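Local coordinates for CdiI immunity protein (PDB 5T87), which probably protects the bacterium from a contact-dependent growth inhibition toxin by binding that toxin as its cognate immunity protein, at residues D40-E43 / W44-R48. Sequence-based numbering, arbitrary orientation.
Sequences DDWE and WAFKR
Trp42 and Phe46, one turn apart in helix 42-53, lay their rings against each other in an offset stack, with centroids 4.6 Å apart and planes 21° from parallel. The rings come closest where CZ2 of Trp42 sits 3.4 Å from CG of Phe46, over one face of the phenyl ring. Both side chains leave the helix with CG anti to the backbone N, and with one helical turn between them this sends them side by side. CB of Phe46 meanwhile lies over the five-membered ring of Trp42 in a CH-pi contact. Large flat rings suit this buried side: Trp42 also reaches Leu73 of helix 60-76 and Ala85 of helix 82-91, and Phe46 meets Phe88 edge-to-face.

The Arg48 guanidinium lies over one face of the Trp44 indole, offset toward the rim, and its NH1 donates to Trp44 O. Trp44 N, at the start of the helix, donates to OD1 of Asp41 at 3.0 Å, nearly straight (174°) but from above the carboxylate plane. The negative charge of Asp41 probably also interacts favourably with the positive N-terminal end of the helix dipole. Ala45 N to Asp41 O then opens the i to i+4 ladder: an aspartate N-cap on an amphipathic helix in a largely helical fold.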
loop_
_atom_site.group_PDB
_atom_site.type_symbol
_atom_site.label_atom_id
_atom_site.label_comp_id
_atom_site.label_asym_id
_atom_site.label_seq_id
_atom_site.Cartn_x
_atom_site.Cartn_y
_atom_site.Cartn_z
ATOM N N ASP A 40 -11.616 -9.140 4.797
ATOM C CA ASP A 40 -12.266 -8.247 5.766
ATOM C C ASP A 40 -11.994 -8.573 7.217
ATOM O O ASP A 40 -12.353 -7.797 8.080
ATOM C CB ASP A 40 -13.787 -8.245 5.533
ATOM C CG ASP A 40 -14.186 -7.457 4.291
ATOM O OD1 ASP A 40 -13.351 -6.659 3.810
ATOM O OD2 ASP A 40 -15.330 -7.627 3.799
ATOM N N ASP A 41 -11.377 -9.715 7.479
ATOM C CA ASP A 41 -11.126 -10.208 8.827
ATOM C C ASP A 41 -9.741 -9.699 9.259
ATOM O O ASP A 41 -8.720 -10.357 9.018
ATOM C CB ASP A 41 -11.198 -11.742 8.802
ATOM C CG ASP A 41 -10.975 -12.385 10.155
ATOM O OD1 ASP A 41 -10.354 -11.808 11.083
ATOM O OD2 ASP A 41 -11.422 -13.539 10.291
ATOM N N TRP A 42 -9.727 -8.518 9.881
ATOM C CA TRP A 42 -8.521 -7.895 10.415
ATOM C C TRP A 42 -7.560 -8.882 11.079
ATOM O O TRP A 42 -6.398 -8.952 10.712
ATOM C CB TRP A 42 -8.843 -6.760 11.414
ATOM C CG TRP A 42 -7.601 -6.287 12.090
ATOM C CD1 TRP A 42 -7.160 -6.647 13.340
ATOM C CD2 TRP A 42 -6.573 -5.447 11.537
ATOM N NE1 TRP A 42 -5.947 -6.061 13.604
ATOM C CE2 TRP A 42 -5.563 -5.319 12.522
ATOM C CE3 TRP A 42 -6.422 -4.761 10.322
ATOM C CZ2 TRP A 42 -4.417 -4.553 12.327
ATOM C CZ3 TRP A 42 -5.280 -3.986 10.132
ATOM C CH2 TRP A 42 -4.296 -3.887 11.133
ATOM N N GLU A 43 -8.040 -9.631 12.055
ATOM C CA GLU A 43 -7.160 -10.509 12.816
ATOM C C GLU A 43 -6.533 -11.578 11.935
ATOM O O GLU A 43 -5.326 -11.768 11.956
ATOM C CB GLU A 43 -7.898 -11.140 13.999
ATOM C CG GLU A 43 -8.290 -10.135 15.077
ATOM C CD GLU A 43 -7.122 -9.551 15.863
ATOM O OE1 GLU A 43 -6.041 -10.160 15.912
ATOM O OE2 GLU A 43 -7.303 -8.475 16.481
ATOM N N TRP A 44 -7.351 -12.256 11.147
ATOM C CA TRP A 44 -6.858 -13.273 10.210
ATOM C C TRP A 44 -5.821 -12.702 9.232
ATOM O O TRP A 44 -4.771 -13.296 9.005
ATOM C CB TRP A 44 -8.040 -13.867 9.447
ATOM C CG TRP A 44 -7.723 -15.049 8.648
ATOM C CD1 TRP A 44 -7.802 -16.360 9.036
ATOM C CD2 TRP A 44 -7.285 -15.053 7.293
ATOM N NE1 TRP A 44 -7.428 -17.184 7.986
ATOM C CE2 TRP A 44 -7.108 -16.404 6.910
ATOM C CE3 TRP A 44 -7.026 -14.045 6.360
ATOM C CZ2 TRP A 44 -6.687 -16.765 5.641
ATOM C CZ3 TRP A 44 -6.602 -14.404 5.100
ATOM C CH2 TRP A 44 -6.432 -15.757 4.751
ATOM N N ALA A 45 -6.129 -11.541 8.669
ATOM C CA ALA A 45 -5.253 -10.893 7.698
ATOM C C ALA A 45 -3.976 -10.288 8.298
ATOM O O ALA A 45 -2.904 -10.409 7.697
ATOM C CB ALA A 45 -6.026 -9.823 6.949
ATOM N N PHE A 46 -4.101 -9.620 9.452
ATOM C CA PHE A 46 -2.986 -8.906 10.118
ATOM C C PHE A 46 -1.926 -9.914 10.522
ATOM O O PHE A 46 -0.754 -9.706 10.274
ATOM C CB PHE A 46 -3.527 -8.135 11.332
ATOM C CG PHE A 46 -2.503 -7.366 12.129
ATOM C CD1 PHE A 46 -1.617 -6.498 11.520
ATOM C CD2 PHE A 46 -2.492 -7.454 13.519
ATOM C CE1 PHE A 46 -0.706 -5.773 12.272
ATOM C CE2 PHE A 46 -1.569 -6.736 14.283
ATOM C CZ PHE A 46 -0.689 -5.880 13.658
ATOM N N LYS A 47 -2.373 -11.021 11.113
ATOM C CA LYS A 47 -1.522 -12.180 11.446
ATOM C C LYS A 47 -0.627 -12.612 10.278
ATOM O O LYS A 47 0.575 -12.815 10.444
ATOM C CB LYS A 47 -2.420 -13.332 11.899
ATOM C CG LYS A 47 -1.766 -14.687 12.043
ATOM C CD LYS A 47 -2.746 -15.710 12.612
ATOM C CE LYS A 47 -2.351 -17.121 12.175
ATOM N NZ LYS A 47 -3.340 -18.187 12.518
ATOM N N ARG A 48 -1.216 -12.725 9.095
ATOM C CA ARG A 48 -0.501 -13.242 7.936
ATOM C C ARG A 48 0.475 -12.267 7.331
ATOM O O ARG A 48 1.607 -12.646 6.999
ATOM C CB ARG A 48 -1.470 -13.763 6.889
ATOM C CG ARG A 48 -1.954 -15.147 7.251
ATOM C CD ARG A 48 -3.300 -15.484 6.641
ATOM N NE ARG A 48 -3.672 -16.846 7.014
ATOM C CZ ARG A 48 -4.132 -17.214 8.211
ATOM N NH1 ARG A 48 -4.334 -16.319 9.170
ATOM N NH2 ARG A 48 -4.414 -18.488 8.438
#